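Local coordinates for glycosyl hydrolases family 31 family protein (Aspergillus niger, PDB 6DRU), which catalyses the release of alpha-xylose from the non-reducing terminal glucose of xyloglucan oligosaccharides, as a family 31 glycoside hydrolase, at the interface of chains A and B and the interface of chains A and C. Coordinates in Å, arbitrary orientation; residue numbers count along the deposited sequence, not the author numbering. Chains: chain A/B/C, Glycosyl hydrolases family 31 family protein.

Contact 1: the interface of chains A and B. Residues chain A 361, 407-408, 411, 420; chain B 335, 350-352, 363.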
# COMPACT_ATOMS: atom_id res chain seq x y z
N TYR A 361 8.25 13.90 23.74
CA TYR A 361 7.44 13.48 22.61
C TYR A 361 5.99 13.30 23.07
O TYR A 361 5.73 12.78 24.16
CB TYR A 361 7.99 12.18 22.01
CG TYR A 361 9.32 12.38 21.32
CD1 TYR A 361 10.51 12.24 22.01
CD2 TYR A 361 9.38 12.74 19.98
CE1 TYR A 361 11.73 12.43 21.38
CE2 TYR A 361 10.59 12.93 19.34
CZ TYR A 361 11.76 12.78 20.05
OH TYR A 361 12.97 12.97 19.42
N GLU A 407 8.58 17.82 11.41
CA GLU A 407 8.44 17.03 12.61
C GLU A 407 9.52 17.39 13.62
O GLU A 407 10.45 18.15 13.33
CB GLU A 407 8.50 15.53 12.28
CG GLU A 407 7.14 14.91 12.00
CD GLU A 407 6.28 14.77 13.24
OE1 GLU A 407 6.81 14.97 14.36
OE2 GLU A 407 5.08 14.47 13.10
N ASN A 408 9.38 16.85 14.83
CA ASN A 408 10.34 17.06 15.92
C ASN A 408 10.39 18.53 16.33
O ASN A 408 11.46 19.13 16.46
CB ASN A 408 11.73 16.53 15.54
CG ASN A 408 11.71 15.07 15.14
OD1 ASN A 408 11.49 14.19 15.97
ND2 ASN A 408 11.93 14.80 13.86
N GLN A 411 12.93 21.07 18.76
CA GLN A 411 14.32 20.65 18.72
C GLN A 411 15.12 21.61 17.84
O GLN A 411 14.61 22.64 17.40
CB GLN A 411 14.41 19.19 18.25
CG GLN A 411 13.71 18.21 19.20
CD GLN A 411 13.88 16.76 18.78
OE1 GLN A 411 12.90 16.05 18.56
NE2 GLN A 411 15.13 16.32 18.69
N PHE A 420 11.91 14.13 7.94
CA PHE A 420 11.03 13.12 8.51
C PHE A 420 9.62 13.32 7.96
O PHE A 420 9.10 14.44 7.96
CB PHE A 420 11.02 13.20 10.03
CG PHE A 420 12.28 12.68 10.68
CD1 PHE A 420 12.46 11.32 10.89
CD2 PHE A 420 13.28 13.55 11.09
CE1 PHE A 420 13.61 10.84 11.49
CE2 PHE A 420 14.43 13.07 11.69
CZ PHE A 420 14.60 11.72 11.89
N TYR B 335 23.18 12.29 21.02
CA TYR B 335 21.94 12.37 20.26
C TYR B 335 22.10 13.25 19.03
O TYR B 335 21.64 12.90 17.94
CB TYR B 335 20.80 12.88 21.13
CG TYR B 335 19.53 13.17 20.36
CD1 TYR B 335 18.84 12.15 19.71
CD2 TYR B 335 19.02 14.46 20.28
CE1 TYR B 335 17.69 12.42 19.00
CE2 TYR B 335 17.86 14.73 19.58
CZ TYR B 335 17.20 13.71 18.94
OH TYR B 335 16.05 13.97 18.23
N GLY B 350 6.04 10.60 11.19
CA GLY B 350 6.01 11.16 12.51
C GLY B 350 7.40 11.58 12.96
O GLY B 350 8.32 11.70 12.16
N PRO B 351 7.57 11.81 14.27
CA PRO B 351 8.88 12.25 14.76
C PRO B 351 10.00 11.26 14.50
O PRO B 351 11.16 11.66 14.35
CB PRO B 351 8.64 12.45 16.27
CG PRO B 351 7.45 11.60 16.58
CD PRO B 351 6.59 11.66 15.36
N GLY B 352 9.68 9.97 14.43
CA GLY B 352 10.68 8.94 14.17
C GLY B 352 11.04 8.08 15.36
O GLY B 352 11.83 7.14 15.20
N ARG B 363 14.93 6.31 20.07
CA ARG B 363 15.18 5.78 18.74
C ARG B 363 16.31 4.77 18.83
O ARG B 363 17.34 5.05 19.47
CB ARG B 363 15.53 6.89 17.75
CG ARG B 363 14.55 8.06 17.73
CD ARG B 363 15.26 9.37 17.40
NE ARG B 363 14.38 10.52 17.56
CZ ARG B 363 13.68 11.08 16.58
NH1 ARG B 363 13.76 10.60 15.34
NH2 ARG B 363 12.91 12.13 16.83
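B:Arg363 carries much of the polar contact with chain A. Its NH2 gives a nearly straight hydrogen bond of 2.7 Å to the phenol oxygen OH of A:Tyr361 (170° at H). That oxygen lies in the guanidinium plane, while the ring itself is turned 58° from it. The same NH2 of B:Arg363 reaches the amide oxygen OD1 of A:Asn408 at 2.6 Å. Here the two side chains meet tip to tip, and the donor stands above the carbonyl plane. The arginine chain is turned off the extended line at chi2 (148°), and its NH1 also bonds to the backbone O of B:Pro351 within its own chain. A:Asn408 ND2 meets the B:Pro351 O on a lone pair at 3.3 Å. The proline carbonyl thus takes donors from both chains. Further out, A:Gln411 NE2 bonds to the phenol oxygen OH of B:Tyr335 at 2.6 Å, with that oxygen in the amide plane.

Apolar packing lies beside this network. A:Tyr361 passes B:Pro351 in the opposite direction, CE2 to CB at 3.7 Å.

Other contacts are van der Waals. The carboxylate of A:Glu407 lies against the B:Gly350–B:Pro351 backbone. The carbonyl O of B:Pro351 stands over one face of the A:Phe420 ring, toward its rim.

The patch is part of a two-fold symmetric interface. It joins loops and strand 360-364 of both chains, with helix 335-340 of chain B, and may hold two copies together if this assembly forms in solution.

Contact 2: the interface of chains A and C. Residues chain A 172-174, 404; chain C 119-120.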
# COMPACT_ATOMS: atom_id res chain seq x y z
N PHE A 172 -0.36 23.62 8.07
CA PHE A 172 0.75 23.95 8.96
C PHE A 172 0.68 25.45 9.27
O PHE A 172 -0.21 26.16 8.79
CB PHE A 172 2.11 23.55 8.36
CG PHE A 172 2.39 24.12 7.01
CD1 PHE A 172 2.92 25.40 6.87
CD2 PHE A 172 2.17 23.37 5.86
CE1 PHE A 172 3.20 25.92 5.62
CE2 PHE A 172 2.45 23.89 4.61
CZ PHE A 172 2.96 25.16 4.49
N ASN A 173 1.61 25.90 10.11
CA ASN A 173 1.60 27.27 10.63
C ASN A 173 1.46 28.30 9.52
O ASN A 173 2.30 28.37 8.61
CB ASN A 173 2.89 27.51 11.43
CG ASN A 173 2.77 28.69 12.38
OD1 ASN A 173 2.10 29.68 12.10
ND2 ASN A 173 3.44 28.58 13.53
N SER A 174 0.39 29.10 9.60
CA SER A 174 0.05 30.21 8.70
C SER A 174 -0.50 29.76 7.36
O SER A 174 -0.68 30.60 6.46
CB SER A 174 1.24 31.14 8.45
OG SER A 174 2.09 30.61 7.45
N GLU A 404 3.43 22.61 12.78
CA GLU A 404 4.43 23.02 11.81
C GLU A 404 4.50 22.03 10.66
O GLU A 404 3.99 20.91 10.74
CB GLU A 404 5.81 23.16 12.46
CG GLU A 404 5.83 24.07 13.68
CD GLU A 404 5.77 25.54 13.31
OE1 GLU A 404 5.88 25.86 12.10
OE2 GLU A 404 5.61 26.38 14.22
N LYS C 119 7.78 29.05 6.68
CA LYS C 119 6.68 28.10 6.83
C LYS C 119 6.42 27.46 5.47
O LYS C 119 5.83 28.08 4.58
CB LYS C 119 5.44 28.79 7.37
CG LYS C 119 5.69 29.65 8.60
CD LYS C 119 5.89 28.80 9.84
CE LYS C 119 6.72 29.51 10.88
NZ LYS C 119 6.82 28.73 12.15
N SER C 120 6.87 26.21 5.31
CA SER C 120 6.69 25.46 4.07
C SER C 120 7.10 24.02 4.32
O SER C 120 7.83 23.72 5.27
CB SER C 120 7.50 26.06 2.92
OG SER C 120 8.89 25.90 3.14
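The ring edge of A:Phe172 packs on CB of C:Lys119 and CA of C:Ser120, beside the peptide between them. This is the apolar centre. CZ of A:Phe172 lies 3.8 Å from CA of C:Ser120, and its CE1 lies 4.0 Å from CB of C:Lys119. The phenylalanine CG sits between its backbone N and carbonyl carbon (chi1 56°), which turns the ring toward chain C.

The aliphatic chain of C:Lys119 runs outward from there. Its CB and CG pass the carbonyl O of A:Asn173 and OG of A:Ser174. Its CD packs on CB of A:Asn173 at 3.6 Å. A bend at chi2 (-75°) brings the chain across A:Asn173 toward A:Glu404.

At the rim the ammonium NZ of C:Lys119 forms a salt bridge to the carboxylate OE1 of A:Glu404, 3.0 Å long. It comes from the syn side, 22° out of the carboxylate plane. OE2 of A:Glu404 takes a bond of 3.2 Å from ND2 of A:Asn173, which meets it from above that plane. A:Asn173 thus probably steadies the carboxylate.

The site seats one lysine of chain C in loops of chain A. Its centre is about 7 Å from A:Asp487, the proton donor, so the neighbouring chain may help to shape the surroundings of the active site.

Contact 3: the interface of chains A and C. Residues chain A 13-15, 69-70, 95; chain C 413-414, 417-418.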
# COMPACT_ATOMS: atom_id res chain seq x y z
N GLN A 13 -25.80 6.09 -14.11
CA GLN A 13 -25.05 4.85 -13.94
C GLN A 13 -24.09 4.73 -15.12
O GLN A 13 -24.46 4.28 -16.20
CB GLN A 13 -25.99 3.65 -13.87
CG GLN A 13 -25.31 2.36 -13.43
CD GLN A 13 -24.71 2.46 -12.05
OE1 GLN A 13 -25.37 2.89 -11.10
NE2 GLN A 13 -23.44 2.08 -11.92
N HIS A 14 -22.84 5.15 -14.90
CA HIS A 14 -21.82 5.18 -15.94
C HIS A 14 -20.82 4.06 -15.64
O HIS A 14 -19.81 4.27 -14.96
CB HIS A 14 -21.14 6.54 -15.98
CG HIS A 14 -20.06 6.65 -17.01
ND1 HIS A 14 -18.81 7.15 -16.73
CD2 HIS A 14 -20.04 6.32 -18.33
CE1 HIS A 14 -18.07 7.13 -17.82
NE2 HIS A 14 -18.80 6.63 -18.81
N GLY A 15 -21.10 2.87 -16.16
CA GLY A 15 -20.29 1.72 -15.79
C GLY A 15 -20.45 1.43 -14.31
O GLY A 15 -21.57 1.37 -13.78
N THR A 69 -28.39 5.61 -17.71
CA THR A 69 -27.04 5.12 -17.89
C THR A 69 -26.17 6.10 -18.67
O THR A 69 -25.04 5.76 -19.04
CB THR A 69 -27.04 3.75 -18.58
OG1 THR A 69 -27.89 3.80 -19.74
CG2 THR A 69 -27.55 2.68 -17.64
N GLY A 70 -26.68 7.30 -18.94
CA GLY A 70 -25.91 8.31 -19.64
C GLY A 70 -25.72 8.04 -21.12
O GLY A 70 -24.72 8.48 -21.70
N TYR A 95 -22.81 11.26 -20.02
CA TYR A 95 -22.01 10.89 -18.86
C TYR A 95 -20.95 11.92 -18.52
O TYR A 95 -20.17 11.70 -17.59
CB TYR A 95 -21.35 9.52 -19.09
CG TYR A 95 -20.59 9.41 -20.40
CD1 TYR A 95 -19.34 9.99 -20.55
CD2 TYR A 95 -21.13 8.73 -21.48
CE1 TYR A 95 -18.65 9.90 -21.74
CE2 TYR A 95 -20.45 8.63 -22.67
CZ TYR A 95 -19.21 9.21 -22.80
OH TYR A 95 -18.53 9.11 -24.00
N THR C 413 -17.13 3.75 -27.40
CA THR C 413 -16.68 4.96 -26.71
C THR C 413 -17.30 5.08 -25.33
O THR C 413 -16.70 5.69 -24.43
CB THR C 413 -17.01 6.19 -27.54
OG1 THR C 413 -18.43 6.38 -27.57
CG2 THR C 413 -16.50 6.03 -28.97
N TYR C 414 -18.48 4.49 -25.12
CA TYR C 414 -19.07 4.47 -23.79
C TYR C 414 -18.22 3.65 -22.83
O TYR C 414 -17.92 4.08 -21.71
CB TYR C 414 -20.50 3.92 -23.85
CG TYR C 414 -21.23 3.96 -22.53
CD1 TYR C 414 -21.11 2.91 -21.61
CD2 TYR C 414 -22.05 5.03 -22.20
CE1 TYR C 414 -21.78 2.94 -20.41
CE2 TYR C 414 -22.73 5.06 -20.99
CZ TYR C 414 -22.59 4.02 -20.10
OH TYR C 414 -23.26 4.05 -18.90
N SER C 417 -15.04 5.32 -22.02
CA SER C 417 -15.21 6.43 -21.10
C SER C 417 -15.39 5.98 -19.65
O SER C 417 -15.23 6.80 -18.74
CB SER C 417 -16.41 7.28 -21.51
OG SER C 417 -17.62 6.55 -21.40
N ILE C 418 -15.70 4.71 -19.43
CA ILE C 418 -15.80 4.21 -18.05
C ILE C 418 -14.44 4.29 -17.39
O ILE C 418 -13.44 3.79 -17.95
CB ILE C 418 -16.35 2.77 -18.04
CG1 ILE C 418 -17.69 2.71 -18.77
CG2 ILE C 418 -16.49 2.25 -16.62
CD1 ILE C 418 -18.23 1.31 -18.94
O HOH W 1 -20.14 7.94 -26.13
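C:Ser417 OG is gripped from both chains. The imidazole NE2 of A:His14 lies 2.8 Å from this OG in a nearly straight hydrogen bond (167° at H). OG also bonds to the backbone O of C:Tyr414, one helical turn back. If OG gives its hydrogen to that carbonyl, NE2 would be the donor to OG. Helix 413-417 of this family 31 glycosidase thus meets the end of strand 10-14 of chain A.

The ring of A:Tyr95 lies beneath the serine. OG of C:Ser417 sits 3.4 Å above one face of the A:Tyr95 ring, toward the rim. CB of C:Ser417 is 3.5 Å from CE1 of A:Tyr95. The histidine NE2 stands over the ring as well. At the far end the phenol OH of A:Tyr95 reaches OG1 of C:Thr413 through a water, 2.9 Å from that OH.

C:Tyr414 extends toward chain A with its CG anti to the backbone N (chi1 -176°). Its phenol OH donates to the backbone O of A:Thr69 at 2.5 Å, in the carbonyl plane. The same OH is 3.0 Å from the backbone O of A:Gln13, an alternative acceptor for the same hydrogen. The rings of A:His14 and C:Tyr414 meet edge to face, at 85°, with the histidine presenting its edge. Beyond the histidine, C:Ile418 CD1 packs on CA of A:Gly15 at 3.8 Å. A:Gln13 NE2 bonds to the backbone O of A:Gly15 and would steady this loop.

Contact 1 and contact 2 lie close together, about 17 Å between the centres of their C-alpha atoms. Contact 3 is centred about 48 Å from contact 1 and 42 Å from contact 2. All three draw on the segment 404-420: residues 407, 408, 411 and 420 of chain A in contact 1, 404 in contact 2, and residues 413-418 of chain C in contact 3. Contacts 2 and 3 belong to one two-fold interface, in which chain C also lends residue 119 to contact 2. Chain A touches two different neighbours, consistent with the deposited four-chain assembly, although the structure alone does not show it in solution.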